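Local coordinates for poly A polymerase (Aquifex aeolicus, PDB 4WBY), which adds the terminal adenosine to tRNAs ending in CC, using ATP, and so completes their 3' CCA end, at residues T303-K315 and L334-L348. Numbering follows the deposited sequence.
With SO4 (sulfate ion), chain B.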
loop_
_atom_site.group_PDB
_atom_site.type_symbol
_atom_site.label_atom_id
_atom_site.label_comp_id
_atom_site.label_asym_id
_atom_site.label_seq_id
_atom_site.Cartn_x
_atom_site.Cartn_y
_atom_site.Cartn_z
ATOM N N THR A 303 -3.249 6.639 -18.800
ATOM C CA THR A 303 -2.093 7.526 -18.699
ATOM C C THR A 303 -0.839 6.846 -19.241
ATOM O O THR A 303 -0.021 7.496 -19.893
ATOM C CB THR A 303 -1.880 8.003 -17.250
ATOM O OG1 THR A 303 -2.907 8.952 -16.940
ATOM C CG2 THR A 303 -0.525 8.691 -17.078
ATOM N N TYR A 304 -0.684 5.544 -19.004
ATOM C CA TYR A 304 0.453 4.834 -19.586
ATOM C C TYR A 304 0.426 4.835 -21.120
ATOM O O TYR A 304 1.445 5.111 -21.760
ATOM C CB TYR A 304 0.517 3.396 -19.069
ATOM C CG TYR A 304 1.674 2.624 -19.661
ATOM C CD1 TYR A 304 2.982 2.872 -19.256
ATOM C CD2 TYR A 304 1.461 1.674 -20.648
ATOM C CE1 TYR A 304 4.046 2.181 -19.824
ATOM C CE2 TYR A 304 2.507 0.984 -21.214
ATOM C CZ TYR A 304 3.793 1.234 -20.799
ATOM O OH TYR A 304 4.825 0.537 -21.390
ATOM N N LYS A 305 -0.729 4.548 -21.714
ATOM C CA LYS A 305 -0.844 4.561 -23.167
ATOM C C LYS A 305 -0.512 5.953 -23.689
ATOM O O LYS A 305 0.204 6.107 -24.692
ATOM C CB LYS A 305 -2.249 4.131 -23.601
ATOM C CG LYS A 305 -2.452 4.042 -25.122
ATOM C CD LYS A 305 -3.869 3.584 -25.422
ATOM C CE LYS A 305 -4.090 3.318 -26.895
ATOM N NZ LYS A 305 -5.481 2.840 -27.128
ATOM N N PHE A 306 -1.007 6.971 -22.992
ATOM C CA PHE A 306 -0.757 8.357 -23.362
ATOM C C PHE A 306 0.730 8.688 -23.265
ATOM O O PHE A 306 1.294 9.327 -24.157
ATOM C CB PHE A 306 -1.575 9.307 -22.475
ATOM C CG PHE A 306 -1.613 10.720 -22.986
ATOM C CD1 PHE A 306 -0.612 11.625 -22.659
ATOM C CD2 PHE A 306 -2.642 11.135 -23.813
ATOM C CE1 PHE A 306 -0.643 12.927 -23.151
ATOM C CE2 PHE A 306 -2.693 12.439 -24.300
ATOM C CZ PHE A 306 -1.688 13.339 -23.971
ATOM N N MET A 307 1.353 8.248 -22.179
ATOM C CA MET A 307 2.779 8.427 -21.951
ATOM C C MET A 307 3.568 7.869 -23.135
ATOM O O MET A 307 4.502 8.509 -23.626
ATOM C CB MET A 307 3.203 7.749 -20.624
ATOM C CG MET A 307 4.592 8.147 -20.136
ATOM S SD MET A 307 5.072 7.423 -18.557
ATOM C CE MET A 307 5.342 5.721 -19.037
ATOM N N LYS A 308 3.188 6.687 -23.609
ATOM C CA LYS A 308 3.966 6.034 -24.660
ATOM C C LYS A 308 3.716 6.637 -26.048
ATOM O O LYS A 308 4.668 6.869 -26.799
ATOM C CB LYS A 308 3.686 4.529 -24.683
ATOM C CG LYS A 308 4.011 3.817 -23.376
ATOM C CD LYS A 308 5.445 4.032 -22.937
ATOM C CE LYS A 308 6.400 3.251 -23.820
ATOM N NZ LYS A 308 7.789 3.295 -23.296
ATOM N N PHE A 309 2.455 6.899 -26.388
ATOM C CA PHE A 309 2.091 7.323 -27.744
ATOM C C PHE A 309 2.024 8.825 -27.970
ATOM O O PHE A 309 2.411 9.319 -29.044
ATOM C CB PHE A 309 0.734 6.729 -28.114
ATOM C CG PHE A 309 0.791 5.290 -28.501
ATOM C CD1 PHE A 309 0.733 4.296 -27.537
ATOM C CD2 PHE A 309 0.896 4.927 -29.836
ATOM C CE1 PHE A 309 0.784 2.961 -27.894
ATOM C CE2 PHE A 309 0.960 3.602 -30.202
ATOM C CZ PHE A 309 0.898 2.613 -29.231
ATOM N N LYS A 310 1.509 9.557 -26.996
ATOM C CA LYS A 310 1.078 10.928 -27.235
ATOM C C LYS A 310 1.880 11.972 -26.480
ATOM O O LYS A 310 1.893 13.134 -26.860
ATOM C CB LYS A 310 -0.411 11.081 -26.881
ATOM C CG LYS A 310 -1.316 10.134 -27.648
ATOM C CD LYS A 310 -2.779 10.494 -27.477
ATOM C CE LYS A 310 -3.663 9.612 -28.346
ATOM N NZ LYS A 310 -3.281 9.696 -29.783
ATOM N N LEU A 311 2.555 11.570 -25.411
ATOM C CA LEU A 311 3.186 12.548 -24.541
ATOM C C LEU A 311 4.355 13.255 -25.228
ATOM O O LEU A 311 4.597 14.431 -24.976
ATOM C CB LEU A 311 3.637 11.869 -23.239
ATOM C CG LEU A 311 4.175 12.743 -22.102
ATOM C CD1 LEU A 311 3.116 13.719 -21.626
ATOM C CD2 LEU A 311 4.666 11.887 -20.937
ATOM N N GLY A 312 5.062 12.550 -26.108
ATOM C CA GLY A 312 6.158 13.154 -26.845
ATOM C C GLY A 312 5.681 14.342 -27.656
ATOM O O GLY A 312 6.241 15.434 -27.573
ATOM N N SER A 313 4.625 14.136 -28.434
ATOM C CA SER A 313 4.079 15.209 -29.250
ATOM C C SER A 313 3.520 16.318 -28.365
ATOM O O SER A 313 3.693 17.498 -28.654
ATOM C CB SER A 313 2.996 14.672 -30.180
ATOM O OG SER A 313 2.402 15.728 -30.907
ATOM N N LEU A 314 2.868 15.936 -27.271
ATOM C CA LEU A 314 2.238 16.924 -26.403
ATOM C C LEU A 314 3.280 17.820 -25.746
ATOM O O LEU A 314 3.081 19.024 -25.638
ATOM C CB LEU A 314 1.378 16.248 -25.336
ATOM C CG LEU A 314 0.763 17.215 -24.320
ATOM C CD1 LEU A 314 -0.231 18.159 -24.985
ATOM C CD2 LEU A 314 0.107 16.440 -23.185
ATOM N N LYS A 315 4.386 17.229 -25.303
ATOM C CA LYS A 315 5.466 17.999 -24.694
ATOM C C LYS A 315 5.979 19.055 -25.663
ATOM O O LYS A 315 6.204 20.198 -25.283
ATOM C CB LYS A 315 6.616 17.088 -24.259
ATOM C CG LYS A 315 6.332 16.251 -23.026
ATOM C CD LYS A 315 7.561 15.454 -22.624
ATOM C CE LYS A 315 7.894 14.373 -23.642
ATOM N NZ LYS A 315 9.017 13.498 -23.183
ATOM N N LEU A 334 -6.877 16.493 -19.922
ATOM C CA LEU A 334 -5.968 15.525 -19.318
ATOM C C LEU A 334 -6.307 15.191 -17.872
ATOM O O LEU A 334 -6.706 16.050 -17.085
ATOM C CB LEU A 334 -4.528 16.037 -19.402
ATOM C CG LEU A 334 -4.031 16.359 -20.812
ATOM C CD1 LEU A 334 -2.618 16.926 -20.779
ATOM C CD2 LEU A 334 -4.105 15.129 -21.715
ATOM N N HIS A 335 -6.163 13.919 -17.540
ATOM C CA HIS A 335 -6.260 13.472 -16.166
ATOM C C HIS A 335 -5.124 14.083 -15.352
ATOM O O HIS A 335 -4.040 14.339 -15.886
ATOM C CB HIS A 335 -6.206 11.945 -16.108
ATOM C CG HIS A 335 -6.483 11.384 -14.753
ATOM N ND1 HIS A 335 -5.486 10.923 -13.919
ATOM C CD2 HIS A 335 -7.643 11.227 -14.075
ATOM C CE1 HIS A 335 -6.023 10.492 -12.794
ATOM N NE2 HIS A 335 -7.331 10.667 -12.860
ATOM N N THR A 336 -5.382 14.308 -14.068
ATOM C CA THR A 336 -4.392 14.846 -13.132
ATOM C C THR A 336 -3.034 14.168 -13.269
ATOM O O THR A 336 -1.990 14.822 -13.183
ATOM C CB THR A 336 -4.879 14.695 -11.673
ATOM O OG1 THR A 336 -6.079 15.450 -11.500
ATOM C CG2 THR A 336 -3.838 15.200 -10.682
ATOM N N SER A 337 -3.051 12.854 -13.482
ATOM C CA SER A 337 -1.805 12.090 -13.592
ATOM C C SER A 337 -0.889 12.604 -14.704
ATOM O O SER A 337 0.329 12.682 -14.515
ATOM C CB SER A 337 -2.107 10.602 -13.804
ATOM O OG SER A 337 -2.966 10.390 -14.910
ATOM N N VAL A 338 -1.461 12.963 -15.851
ATOM C CA VAL A 338 -0.640 13.414 -16.972
ATOM C C VAL A 338 -0.070 14.800 -16.662
ATOM O O VAL A 338 1.077 15.087 -16.996
ATOM C CB VAL A 338 -1.432 13.441 -18.309
ATOM C CG1 VAL A 338 -0.572 14.011 -19.441
ATOM C CG2 VAL A 338 -1.921 12.041 -18.657
ATOM N N LEU A 339 -0.855 15.644 -15.995
ATOM C CA LEU A 339 -0.359 16.955 -15.577
ATOM C C LEU A 339 0.865 16.823 -14.670
ATOM O O LEU A 339 1.845 17.553 -14.825
ATOM C CB LEU A 339 -1.439 17.747 -14.846
ATOM C CG LEU A 339 -2.714 18.014 -15.635
ATOM C CD1 LEU A 339 -3.689 18.792 -14.772
ATOM C CD2 LEU A 339 -2.403 18.775 -16.909
ATOM N N LEU A 340 0.805 15.897 -13.718
ATOM C CA LEU A 340 1.914 15.732 -12.786
ATOM C C LEU A 340 3.141 15.170 -13.511
ATOM O O LEU A 340 4.271 15.576 -13.237
ATOM C CB LEU A 340 1.496 14.847 -11.610
ATOM C CG LEU A 340 0.326 15.429 -10.807
ATOM C CD1 LEU A 340 -0.014 14.585 -9.586
ATOM C CD2 LEU A 340 0.592 16.874 -10.412
ATOM N N LEU A 341 2.917 14.275 -14.469
ATOM C CA LEU A 341 4.013 13.750 -15.282
ATOM C C LEU A 341 4.684 14.868 -16.085
ATOM O O LEU A 341 5.912 14.916 -16.199
ATOM C CB LEU A 341 3.505 12.651 -16.216
ATOM C CG LEU A 341 3.936 11.204 -15.956
ATOM C CD1 LEU A 341 4.219 10.927 -14.483
ATOM C CD2 LEU A 341 2.892 10.242 -16.500
ATOM N N LEU A 342 3.874 15.775 -16.624
ATOM C CA LEU A 342 4.388 16.902 -17.393
ATOM C C LEU A 342 5.252 17.812 -16.527
ATOM O O LEU A 342 6.182 18.446 -17.025
ATOM C CB LEU A 342 3.234 17.697 -18.024
ATOM C CG LEU A 342 2.613 17.049 -19.269
ATOM C CD1 LEU A 342 1.251 17.647 -19.563
ATOM C CD2 LEU A 342 3.517 17.187 -20.491
ATOM N N MET A 343 4.962 17.859 -15.230
ATOM C CA MET A 343 5.742 18.690 -14.320
ATOM C C MET A 343 7.142 18.146 -14.051
ATOM O O MET A 343 7.949 18.816 -13.415
ATOM C CB MET A 343 4.997 18.868 -13.003
ATOM C CG MET A 343 3.791 19.772 -13.147
ATOM S SD MET A 343 2.938 20.063 -11.594
ATOM C CE MET A 343 4.214 20.877 -10.641
ATOM N N LEU A 344 7.428 16.943 -14.538
ATOM C CA LEU A 344 8.785 16.399 -14.484
ATOM C C LEU A 344 9.677 17.025 -15.550
ATOM O O LEU A 344 10.897 16.865 -15.515
ATOM C CB LEU A 344 8.767 14.881 -14.657
ATOM C CG LEU A 344 7.941 14.137 -13.611
ATOM C CD1 LEU A 344 7.871 12.648 -13.920
ATOM C CD2 LEU A 344 8.529 14.368 -12.223
ATOM N N GLU A 345 9.062 17.712 -16.507
ATOM C CA GLU A 345 9.806 18.448 -17.519
ATOM C C GLU A 345 9.992 19.878 -17.038
ATOM O O GLU A 345 9.029 20.639 -16.966
ATOM C CB GLU A 345 9.075 18.430 -18.861
ATOM C CG GLU A 345 8.550 17.063 -19.266
ATOM C CD GLU A 345 9.658 16.089 -19.580
ATOM O OE1 GLU A 345 10.722 16.538 -20.055
ATOM O OE2 GLU A 345 9.466 14.875 -19.352
ATOM N N GLU A 346 11.226 20.244 -16.711
ATOM C CA GLU A 346 11.490 21.528 -16.071
ATOM C C GLU A 346 10.973 22.712 -16.892
ATOM O O GLU A 346 10.493 23.699 -16.337
ATOM C CB GLU A 346 12.991 21.688 -15.805
ATOM C CG GLU A 346 13.362 22.956 -15.040
ATOM C CD GLU A 346 12.776 23.003 -13.635
ATOM O OE1 GLU A 346 12.349 21.946 -13.117
ATOM O OE2 GLU A 346 12.745 24.105 -13.045
ATOM N N GLU A 347 11.052 22.595 -18.212
ATOM C CA GLU A 347 10.628 23.670 -19.105
ATOM C C GLU A 347 9.106 23.796 -19.184
ATOM O O GLU A 347 8.583 24.812 -19.647
ATOM C CB GLU A 347 11.208 23.452 -20.506
ATOM C CG GLU A 347 10.681 22.214 -21.233
ATOM C CD GLU A 347 11.264 20.902 -20.712
ATOM O OE1 GLU A 347 12.108 20.934 -19.791
ATOM O OE2 GLU A 347 10.872 19.835 -21.230
ATOM N N LEU A 348 8.399 22.770 -18.723
ATOM C CA LEU A 348 6.943 22.757 -18.795
ATOM C C LEU A 348 6.298 22.979 -17.434
ATOM O O LEU A 348 5.103 23.272 -17.350
ATOM C CB LEU A 348 6.448 21.430 -19.383
ATOM C CG LEU A 348 6.924 21.080 -20.794
ATOM C CD1 LEU A 348 6.304 19.766 -21.261
ATOM C CD2 LEU A 348 6.617 22.216 -21.773
HETATM S S SO4 B . 10.171 12.607 -27.252
HETATM O O1 SO4 B . 11.434 11.888 -27.100
HETATM O O2 SO4 B . 9.870 13.326 -26.019
HETATM O O3 SO4 B . 10.249 13.561 -28.357
HETATM O O4 SO4 B . 9.091 11.672 -27.539
#
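T303 meets S337 where helix 303-309 crosses helix 336-342 in the all-helical C-terminal part of this class II nucleotidyltransferase, away from the ATP-binding head and neck. The short helical segments run at 41° to one another, their axes 10.3 Å apart, and the next helix, 311-315, carries the apolar contact onward. V338 sets its two methyls on different partners: CG1 lies 3.9 Å from F306 CE1, while CG2 packs against T303. On the same side of the F306 ring, L334 CD2 approaches CZ obliquely, its side chain crossing the phenylalanine at nearly a right angle; K310 CB sits over the centre of the opposite face, and L314 CD2 lies in plane at the ring edge. L314 CD2 also meets L334 CD1 tip to tip at 3.7 Å. L311 and L342 slide past each other in opposite directions, bringing L311 CD1 to 3.7 Å from L342 CD2. Beyond them, the aliphatic part of K315 fills the angle between L342, E345 and L348, with CG 3.9 Å from L348 CD1. A bend at chi3 (-68°) then turns its NZ to a sulfate ion, whose O2 accepts a 3.0 Å hydrogen bond; E345 OE2 is near but beyond salt-bridge range. An alanine at K315 would remove this apolar stem and the ammonium group, and would probably leave L348 CD1 less well covered and the sulfate without this donor. In the second shell, helix 349-359 backs L342 through I352, and W299 stacks on the H335 ring and lends its carbonyl to T303 OG1. S337 OG, set between its backbone N and carbonyl carbon (chi1 54°), lies between T303 and H335 and joins T303 OG1 at a very short 2.5 Å and H335 ND1 at 2.8 Å.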